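Local structure of ascorbate-specific PTS system EIIA component (2OQT) at residues L29-L34 against A80-I84; S37-T41 against G75-A80. The protein probably carries a phosphoryl group, as the cytoplasmic IIA component of a sugar phosphotransferase system, for the uptake and phosphorylation of ascorbate. One frame throughout, in Å; residues are numbered along the deposited sequence.

Contact 1. Residues L29-L34 against A80-I84; sequences LAVQPL and AFALI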
loop_
_atom_site.group_PDB
_atom_site.type_symbol
_atom_site.label_atom_id
_atom_site.label_comp_id
_atom_site.label_asym_id
_atom_site.label_seq_id
_atom_site.Cartn_x
_atom_site.Cartn_y
_atom_site.Cartn_z
ATOM N N LEU A 29 -8.249 0.791 -6.252
ATOM C CA LEU A 29 -7.924 2.185 -5.924
ATOM C C LEU A 29 -6.501 2.285 -5.419
ATOM O O LEU A 29 -5.867 3.328 -5.548
ATOM C CB LEU A 29 -8.909 2.756 -4.874
ATOM C CG LEU A 29 -10.397 3.026 -5.241
ATOM C CD1 LEU A 29 -11.178 3.283 -3.960
ATOM C CD2 LEU A 29 -10.595 4.202 -6.279
ATOM N N ALA A 30 -5.987 1.203 -4.837
ATOM C CA ALA A 30 -4.698 1.262 -4.197
ATOM C C ALA A 30 -3.590 1.091 -5.232
ATOM O O ALA A 30 -2.466 1.570 -5.046
ATOM C CB ALA A 30 -4.606 0.226 -3.103
ATOM N N VAL A 31 -3.901 0.401 -6.319
ATOM C CA VAL A 31 -2.933 0.144 -7.386
ATOM C C VAL A 31 -2.976 1.274 -8.428
ATOM O O VAL A 31 -2.002 1.541 -9.113
ATOM C CB VAL A 31 -3.212 -1.225 -8.091
ATOM C CG1 VAL A 31 -2.164 -1.508 -9.163
ATOM C CG2 VAL A 31 -3.230 -2.392 -7.093
ATOM N N GLN A 32 -4.127 1.925 -8.559
ATOM C CA GLN A 32 -4.309 2.985 -9.544
ATOM C C GLN A 32 -3.159 3.985 -9.548
ATOM O O GLN A 32 -2.509 4.168 -10.570
ATOM C CB GLN A 32 -5.662 3.672 -9.335
ATOM C CG GLN A 32 -6.014 4.678 -10.401
ATOM C CD GLN A 32 -5.704 4.159 -11.775
ATOM O OE1 GLN A 32 -6.297 3.172 -12.228
ATOM N NE2 GLN A 32 -4.739 4.807 -12.452
ATOM N N PRO A 33 -2.839 4.591 -8.405
ATOM C CA PRO A 33 -1.775 5.623 -8.442
ATOM C C PRO A 33 -0.441 5.153 -9.045
ATOM O O PRO A 33 0.467 5.983 -9.257
ATOM C CB PRO A 33 -1.570 5.973 -6.966
ATOM C CG PRO A 33 -2.827 5.636 -6.318
ATOM C CD PRO A 33 -3.352 4.399 -7.039
ATOM N N LEU A 34 -0.323 3.845 -9.307
ATOM C CA LEU A 34 0.921 3.247 -9.788
ATOM C C LEU A 34 0.824 2.941 -11.247
ATOM O O LEU A 34 1.810 2.665 -11.934
ATOM C CB LEU A 34 1.188 1.975 -9.030
ATOM C CG LEU A 34 2.310 2.065 -8.010
ATOM C CD1 LEU A 34 2.416 3.423 -7.370
ATOM C CD2 LEU A 34 2.238 0.909 -7.011
ATOM N N ALA A 80 8.190 0.530 -6.762
ATOM C CA ALA A 80 7.301 1.636 -6.411
ATOM C C ALA A 80 6.517 1.240 -5.199
ATOM O O ALA A 80 6.379 0.042 -4.896
ATOM C CB ALA A 80 6.344 1.933 -7.554
ATOM N N PHE A 81 6.067 2.271 -4.492
ATOM C CA PHE A 81 5.100 2.182 -3.436
ATOM C C PHE A 81 4.000 3.153 -3.806
ATOM O O PHE A 81 4.261 4.184 -4.449
ATOM C CB PHE A 81 5.645 2.647 -2.095
ATOM C CG PHE A 81 6.623 1.692 -1.429
ATOM C CD1 PHE A 81 6.183 0.475 -0.873
ATOM C CD2 PHE A 81 7.984 2.049 -1.292
ATOM C CE1 PHE A 81 7.107 -0.393 -0.216
ATOM C CE2 PHE A 81 8.910 1.203 -0.649
ATOM C CZ PHE A 81 8.467 -0.025 -0.104
ATOM N N ALA A 82 2.790 2.820 -3.352
ATOM C CA ALA A 82 1.655 3.705 -3.372
ATOM C C ALA A 82 1.077 3.727 -1.952
ATOM O O ALA A 82 1.422 2.864 -1.142
ATOM C CB ALA A 82 0.636 3.259 -4.429
ATOM N N LEU A 83 0.254 4.733 -1.628
ATOM C CA LEU A 83 -0.377 4.851 -0.288
ATOM C C LEU A 83 -1.717 5.531 -0.349
ATOM O O LEU A 83 -1.828 6.725 -0.690
ATOM C CB LEU A 83 0.523 5.554 0.726
ATOM C CG LEU A 83 0.093 5.898 2.165
ATOM C CD1 LEU A 83 -1.026 5.092 2.666
ATOM C CD2 LEU A 83 1.270 5.703 3.130
ATOM N N ILE A 84 -2.742 4.772 -0.002
ATOM C CA ILE A 84 -4.092 5.296 -0.028
ATOM C C ILE A 84 -4.782 5.135 1.334
ATOM O O ILE A 84 -4.355 4.368 2.200
ATOM C CB ILE A 84 -4.942 4.787 -1.249
ATOM C CG1 ILE A 84 -5.464 3.361 -1.020
ATOM C CG2 ILE A 84 -4.142 4.885 -2.532
ATOM C CD1 ILE A 84 -6.850 3.085 -1.607
#
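A helix laid on one face of a mixed beta-sheet is a basic element of alpha/beta folds such as this EIIA type 2 domain, and here apolar side chains make the contact. Helix 23-36 packs on strand 80-86, whose alternation sends Ala80, Ala82 and Ile84 toward the helix while Phe81 and Leu83 point away, to helix 4-10. Partly exposed Leu29 begins the contact, its CB 3.9 Å from Ile84 CD1. At Ala30, with no more than a methyl group, the backbones come close, Ala30 CA to Ile84 CA 5.8 Å, and Ala30 CB lies 3.9 Å from Ile84 CG1. Val31 turns away and touches Val40 instead. Pro33 sits at a kink where the helical bonding to the preceding turn lapses; its ring meets two strand residues, CG to Ile84 CG2 at 4.1 Å and CB to Ala82 CB at 4.3 Å. The contact is buried, and no hydrogen bond crosses it; the strand's backbone is engaged within the sheet, Ala82 with Thr103 and Leu83 with Arg15. Leu34 reaches the beginning of the strand, setting CG 4.1 Å from Ala80 CB and CD1 3.4 Å from Ala82 CB.

Contact 2. Residues S37-T41 against G75-A80; sequences SKAVT and GVNRNA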
loop_
_atom_site.group_PDB
_atom_site.type_symbol
_atom_site.label_atom_id
_atom_site.label_comp_id
_atom_site.label_asym_id
_atom_site.label_seq_id
_atom_site.Cartn_x
_atom_site.Cartn_y
_atom_site.Cartn_z
ATOM N N SER A 37 1.374 6.529 -12.538
ATOM C CA SER A 37 2.751 6.975 -12.631
ATOM C C SER A 37 3.538 6.092 -13.608
ATOM O O SER A 37 4.768 6.187 -13.723
ATOM C CB SER A 37 3.378 6.989 -11.250
ATOM O OG SER A 37 3.455 5.683 -10.658
ATOM N N LYS A 38 2.794 5.272 -14.336
ATOM C CA LYS A 38 3.338 4.186 -15.172
ATOM C C LYS A 38 4.371 3.218 -14.523
ATOM O O LYS A 38 5.172 2.624 -15.242
ATOM C CB LYS A 38 3.849 4.665 -16.563
ATOM C CG LYS A 38 3.364 6.031 -17.150
ATOM C CD LYS A 38 1.865 6.124 -17.490
ATOM C CE LYS A 38 1.514 5.768 -18.979
ATOM N NZ LYS A 38 2.546 6.086 -20.030
ATOM N N ALA A 39 4.323 3.009 -13.198
ATOM C CA ALA A 39 5.219 2.014 -12.556
ATOM C C ALA A 39 4.733 0.585 -12.825
ATOM O O ALA A 39 5.552 -0.318 -12.974
ATOM C CB ALA A 39 5.346 2.263 -11.052
ATOM N N VAL A 40 3.395 0.407 -12.849
ATOM C CA VAL A 40 2.738 -0.856 -13.168
ATOM C C VAL A 40 1.599 -0.691 -14.184
ATOM O O VAL A 40 1.152 0.410 -14.486
ATOM C CB VAL A 40 2.178 -1.604 -11.914
ATOM C CG1 VAL A 40 3.207 -1.659 -10.800
ATOM C CG2 VAL A 40 0.832 -0.978 -11.397
ATOM N N THR A 41 1.105 -1.837 -14.622
ATOM C CA THR A 41 0.104 -2.009 -15.634
ATOM C C THR A 41 -1.132 -2.561 -14.887
ATOM O O THR A 41 -1.040 -3.007 -13.728
ATOM C CB THR A 41 0.729 -2.982 -16.700
ATOM O OG1 THR A 41 1.564 -2.229 -17.615
ATOM C CG2 THR A 41 -0.269 -3.771 -17.483
ATOM N N GLY A 75 3.260 -7.178 -14.724
ATOM C CA GLY A 75 2.700 -5.855 -14.920
ATOM C C GLY A 75 3.556 -4.788 -14.245
ATOM O O GLY A 75 3.113 -3.644 -14.128
ATOM N N VAL A 76 4.785 -5.152 -13.868
ATOM C CA VAL A 76 5.698 -4.274 -13.113
ATOM C C VAL A 76 6.891 -3.796 -13.915
ATOM O O VAL A 76 7.658 -4.611 -14.383
ATOM C CB VAL A 76 6.192 -4.979 -11.792
ATOM C CG1 VAL A 76 7.133 -4.064 -11.008
ATOM C CG2 VAL A 76 5.001 -5.428 -10.904
ATOM N N ASN A 77 7.084 -2.488 -14.105
ATOM C CA ASN A 77 8.302 -2.034 -14.824
ATOM C C ASN A 77 9.370 -1.508 -13.874
ATOM O O ASN A 77 10.581 -1.527 -14.206
ATOM C CB ASN A 77 8.017 -1.058 -16.000
ATOM C CG ASN A 77 9.306 -0.747 -16.897
ATOM O OD1 ASN A 77 9.987 -1.649 -17.488
ATOM N ND2 ASN A 77 9.618 0.539 -16.999
ATOM N N ARG A 78 8.924 -1.116 -12.679
ATOM C CA ARG A 78 9.696 -0.293 -11.780
ATOM C C ARG A 78 9.232 -0.486 -10.335
ATOM O O ARG A 78 8.003 -0.504 -10.049
ATOM C CB ARG A 78 9.492 1.168 -12.189
ATOM C CG ARG A 78 10.136 2.222 -11.289
ATOM C CD ARG A 78 10.058 3.604 -11.949
ATOM N NE ARG A 78 8.823 4.363 -11.684
ATOM C CZ ARG A 78 7.941 4.742 -12.621
ATOM N NH1 ARG A 78 8.109 4.382 -13.892
ATOM N NH2 ARG A 78 6.863 5.462 -12.278
ATOM N N ASN A 79 10.211 -0.623 -9.426
ATOM C CA ASN A 79 9.912 -0.624 -7.986
ATOM C C ASN A 79 9.254 0.690 -7.544
ATOM O O ASN A 79 9.681 1.819 -7.926
ATOM C CB ASN A 79 11.132 -0.942 -7.130
ATOM C CG ASN A 79 11.849 -2.244 -7.537
ATOM O OD1 ASN A 79 13.042 -2.354 -7.304
ATOM N ND2 ASN A 79 11.150 -3.203 -8.163
ATOM N N ALA A 80 8.190 0.530 -6.762
ATOM C CA ALA A 80 7.301 1.636 -6.411
ATOM C C ALA A 80 6.517 1.240 -5.199
ATOM O O ALA A 80 6.379 0.042 -4.896
ATOM C CB ALA A 80 6.344 1.933 -7.554
#
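Irregular segments can be joined firmly when main-chain carbonyls on each find donors on the other. Ser37 O accepts Arg78 NH2 at 2.6 Å, at the edge of the guanidinium, near its plane; the same nitrogen also bonds Asn11 OD1, which takes up Ser37 OG too. One face of the guanidinium lies over the methyl of Ala39, with Ala39 CB 3.7 Å from Arg78 NH2. Ala39 O accepts Asn77 N at 2.9 Å and, weakly, Arg78 N at 3.5 Å. The Asn77 bond and the 2.7 Å bond from Thr41 N to Gly75 O flank a single beta bridge, Val40 with Val76, an antiparallel non-hydrogen-bonded pair joining the connection between helices 23-36 and 42-55 to the approach to strand 80-86. Val40 N bonds Leu34 O instead. Gly75 O also meets Val40 CA in a 3.0 Å CA-H...O contact. At the phi of Gly75, 80°, a side chain would crowd the carbonyl oxygen of the residue before. Ala39 CB packs against Ala80 CB at 3.7 Å.

How the contacts relate
From the N terminus, the chain first runs along helix 23-36, which supplies 29-34 to contact 1, and then turns through 37-41, the first side of contact 2, before helix 42-55. After that helix and strand 64-66 it returns through 75-80 and closes contact 2; strand 80-86 follows at once and closes contact 1. The smaller loop is thus nested within the larger, and Ala80 belongs to both closures. On the helix side the two meet directly: Leu34 O and Val40 N, 2.9 Å apart, form a probable hydrogen bond. The inner closure joins connection to connection nearer the surface, and the outer one joins helix to sheet in the interior. The centres of contacts 1 and 2 lie about 10 Å apart.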